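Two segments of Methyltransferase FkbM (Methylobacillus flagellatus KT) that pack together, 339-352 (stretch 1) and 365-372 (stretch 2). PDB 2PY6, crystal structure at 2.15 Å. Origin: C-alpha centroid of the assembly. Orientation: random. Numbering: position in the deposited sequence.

Stretch 1 339-352: IKMDIEGSELSALK
Stretch 2 365-372: LAISAYHR

Three backbone hydrogen bonds join the stretches. Ala 366 N donates to Ile 339 O at 2.8 Å, nearly straight at 169°. Met 341 N donates to Ala 366 O at 2.8 Å and 147°. Ser 368 N donates to Met 341 O at 2.8 Å and 168°. This alternation is the pattern of a parallel pair: Ala 366 uses both its N and its O toward strand 339-341, and so does Met 341 toward strand 365-368. The strand axes lie 7° apart in direction and approach to 4.7 Å.

The register pairs Ile 339 with Leu 365, Lys 340 with Ala 366, and Met 341 with Ile 367, with CA-CA distances of 4.8, 4.7 and 4.8 Å. Phi/psi values are extended, from -121/115 at Ile 339 to -141/122 at Met 341. Two CA-H...O contacts supplement the ladder: Leu 365 CA to Ile 339 O at 3.2 Å and Lys 340 CA to Ala 366 O at 3.4 Å.

A polar cluster forms at the C-terminal end of the paired strands and in the residues that follow. Asp 342 (chi1 t) brings OD1 to 2.8 Å from His 371 NE2, near the plane of the ring. This hydrogen bond is weak, with an angle of 129° and NE2 as donor. His 371 (chi1 m, chi2 -82°) also shares a hydrogen bond between NE2 and Ser 368 OG at 2.9 Å. Ser 368 is in rotamer p. Ile 343 O lies over one face of the His 371 ring, 3.7 Å from CE1.

Glu 347 opens helix 347-352 and points its CB toward stretch 2. With chi1 m and chi2 t, its OE2 accepts from Ile 343 N at 3.0 Å, tying the loop to the helix start. Glu 347 OE2 lies 2.8 Å from Ser 368 OG, and Glu 347 OE1 lies 2.6 Å from Ser 368 O; the geometry leaves the protons in these close pairs open. Ser 346 (chi1 t) caps the helix, its OG accepting from Ser 349 N at 3.0 Å. The helix runs at 155° to strand 365-368, with axes 10.8 Å apart at closest approach.

Apolar packing lies on the sheet face bearing Ile 339, Met 341, Leu 365 and Ile 367. Ile 339 CB meets Leu 365 CD2 at 3.7 Å; both residues have chi1 m and chi2 t. Ile 367 (m, m) places CD1 3.7 Å from CB of selenomethionine Met 341 and 4.0 Å from CD2 of Leu 351 (m, t), so the helix packs against this face. Lys 340 and Ala 366 occupy the other face. The stretches bury 538 Å² in total.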

# COMPACT_ATOMS: atom_id res chain seq x y z
N ILE A 339 38.21 5.14 3.54
CA ILE A 339 37.81 4.88 2.15
C ILE A 339 36.77 3.73 2.12
O ILE A 339 37.05 2.58 2.51
CB ILE A 339 38.99 4.61 1.18
CG1 ILE A 339 39.98 5.78 1.18
CG2 ILE A 339 38.47 4.39 -0.29
CD1 ILE A 339 41.31 5.47 0.57
N LYS A 340 35.56 4.10 1.71
CA LYS A 340 34.47 3.16 1.48
C LYS A 340 34.50 2.94 -0.03
O LYS A 340 34.65 3.92 -0.79
CB LYS A 340 33.13 3.75 1.92
CG LYS A 340 31.87 2.95 1.38
CD LYS A 340 31.42 3.51 0.02
CE LYS A 340 30.26 2.89 -0.53
NZ LYS A 340 29.61 3.87 -1.41
N MSE A 341 34.37 1.69 -0.46
CA MSE A 341 34.42 1.35 -1.88
C MSE A 341 33.41 0.27 -2.24
O MSE A 341 33.44 -0.85 -1.69
CB MSE A 341 35.81 0.89 -2.27
CG MSE A 341 36.01 0.77 -3.79
SE MSE A 341 37.74 0.20 -4.35
CE MSE A 341 38.64 1.73 -4.04
N ASP A 342 32.53 0.62 -3.18
CA ASP A 342 31.59 -0.30 -3.78
C ASP A 342 31.31 0.20 -5.19
O ASP A 342 30.40 1.01 -5.37
CB ASP A 342 30.29 -0.37 -3.00
CG ASP A 342 29.32 -1.39 -3.56
OD1 ASP A 342 29.67 -2.23 -4.43
OD2 ASP A 342 28.17 -1.34 -3.13
N ILE A 343 32.05 -0.31 -6.17
CA ILE A 343 31.92 0.17 -7.56
C ILE A 343 31.64 -0.92 -8.58
O ILE A 343 31.88 -2.09 -8.33
CB ILE A 343 33.18 1.03 -7.96
CG1 ILE A 343 34.47 0.22 -7.94
CG2 ILE A 343 33.30 2.20 -6.95
CD1 ILE A 343 35.67 0.90 -8.62
N GLU A 344 31.10 -0.52 -9.73
CA GLU A 344 30.82 -1.51 -10.82
C GLU A 344 32.12 -1.97 -11.55
O GLU A 344 32.26 -3.15 -11.94
CB GLU A 344 29.79 -0.96 -11.83
N GLY A 345 33.06 -1.05 -11.67
CA GLY A 345 34.34 -1.29 -12.34
C GLY A 345 35.32 -2.03 -11.46
O GLY A 345 34.96 -2.52 -10.41
N SER A 346 36.56 -2.14 -11.92
CA SER A 346 37.59 -2.88 -11.23
C SER A 346 37.95 -2.21 -9.92
O SER A 346 38.39 -1.06 -9.92
CB SER A 346 38.83 -2.98 -12.11
OG SER A 346 39.92 -3.52 -11.37
N GLU A 347 37.73 -2.90 -8.81
CA GLU A 347 38.12 -2.37 -7.49
C GLU A 347 39.61 -2.45 -7.29
O GLU A 347 40.16 -1.70 -6.50
CB GLU A 347 37.32 -3.01 -6.35
CG GLU A 347 35.87 -2.44 -6.32
CD GLU A 347 35.07 -2.87 -5.16
OE1 GLU A 347 35.54 -3.73 -4.43
OE2 GLU A 347 33.94 -2.35 -5.00
N LEU A 348 40.28 -3.33 -8.02
CA LEU A 348 41.73 -3.41 -7.96
C LEU A 348 42.31 -2.16 -8.63
O LEU A 348 43.20 -1.56 -8.06
CB LEU A 348 42.25 -4.68 -8.63
CG LEU A 348 43.77 -4.91 -8.53
CD1 LEU A 348 44.22 -5.02 -7.09
CD2 LEU A 348 44.23 -6.16 -9.33
N SER A 349 41.81 -1.76 -9.81
CA SER A 349 42.29 -0.53 -10.46
C SER A 349 42.02 0.72 -9.61
O SER A 349 42.83 1.66 -9.54
CB SER A 349 41.69 -0.34 -11.85
OG SER A 349 42.26 -1.23 -12.79
N ALA A 350 40.86 0.73 -8.97
CA ALA A 350 40.49 1.83 -8.13
C ALA A 350 41.39 1.99 -6.93
O ALA A 350 41.70 3.09 -6.57
CB ALA A 350 39.06 1.70 -7.74
N LEU A 351 41.79 0.88 -6.31
CA LEU A 351 42.69 0.88 -5.19
C LEU A 351 44.10 1.32 -5.59
O LEU A 351 44.77 2.01 -4.82
CB LEU A 351 42.75 -0.51 -4.54
CG LEU A 351 41.53 -0.95 -3.72
CD1 LEU A 351 41.58 -2.45 -3.46
CD2 LEU A 351 41.44 -0.21 -2.44
N LYS A 352 44.53 0.94 -6.78
CA LYS A 352 45.84 1.35 -7.28
C LYS A 352 45.84 2.85 -7.50
O LYS A 352 46.85 3.49 -7.30
CB LYS A 352 46.18 0.65 -8.59
CG LYS A 352 46.38 -0.85 -8.45
CD LYS A 352 46.56 -1.47 -9.78
CE LYS A 352 47.08 -2.87 -9.60
NZ LYS A 352 47.26 -3.52 -10.89
N LEU A 365 39.54 1.23 5.81
CA LEU A 365 38.94 0.89 4.53
C LEU A 365 37.78 -0.06 4.73
O LEU A 365 37.84 -0.99 5.57
CB LEU A 365 39.95 0.19 3.59
CG LEU A 365 41.35 0.78 3.36
CD1 LEU A 365 42.23 -0.18 2.58
CD2 LEU A 365 41.28 2.12 2.63
N ALA A 366 36.75 0.16 3.93
CA ALA A 366 35.60 -0.76 3.83
C ALA A 366 35.46 -1.03 2.35
O ALA A 366 35.00 -0.16 1.59
CB ALA A 366 34.37 -0.16 4.41
N ILE A 367 35.88 -2.23 1.93
CA ILE A 367 35.96 -2.56 0.49
C ILE A 367 35.00 -3.69 0.15
O ILE A 367 35.14 -4.81 0.67
CB ILE A 367 37.41 -2.95 0.10
CG1 ILE A 367 38.46 -1.94 0.62
CG2 ILE A 367 37.56 -3.06 -1.42
CD1 ILE A 367 38.33 -0.49 0.07
N SER A 368 34.00 -3.41 -0.69
CA SER A 368 32.99 -4.42 -1.01
C SER A 368 33.73 -5.55 -1.72
O SER A 368 34.59 -5.30 -2.58
CB SER A 368 31.86 -3.85 -1.85
OG SER A 368 32.34 -3.56 -3.11
N ALA A 369 33.46 -6.79 -1.32
CA ALA A 369 34.27 -7.94 -1.75
C ALA A 369 33.55 -9.03 -2.49
O ALA A 369 34.10 -10.10 -2.65
CB ALA A 369 34.90 -8.54 -0.51
N TYR A 370 32.35 -8.74 -2.98
CA TYR A 370 31.49 -9.75 -3.60
C TYR A 370 31.33 -9.66 -5.12
O TYR A 370 30.52 -10.39 -5.65
CB TYR A 370 30.10 -9.65 -2.98
CG TYR A 370 29.33 -8.40 -3.40
CD1 TYR A 370 29.51 -7.20 -2.74
CD2 TYR A 370 28.46 -8.42 -4.50
CE1 TYR A 370 28.81 -6.04 -3.13
CE2 TYR A 370 27.78 -7.29 -4.91
CZ TYR A 370 27.95 -6.11 -4.22
OH TYR A 370 27.25 -4.98 -4.63
N HIS A 371 32.08 -8.78 -5.80
CA HIS A 371 31.87 -8.56 -7.26
C HIS A 371 32.50 -9.62 -8.15
O HIS A 371 31.98 -9.92 -9.23
CB HIS A 371 32.33 -7.14 -7.69
CG HIS A 371 31.63 -6.04 -6.94
ND1 HIS A 371 30.38 -5.58 -7.29
CD2 HIS A 371 31.98 -5.37 -5.82
CE1 HIS A 371 30.00 -4.65 -6.43
NE2 HIS A 371 30.95 -4.50 -5.53
N ARG A 372 33.61 -10.20 -7.70
CA ARG A 372 34.29 -11.24 -8.45
C ARG A 372 34.67 -12.35 -7.50
O ARG A 372 34.89 -12.10 -6.30
CB ARG A 372 35.54 -10.68 -9.13
CG ARG A 372 35.30 -9.53 -10.13
CD ARG A 372 36.62 -8.92 -10.56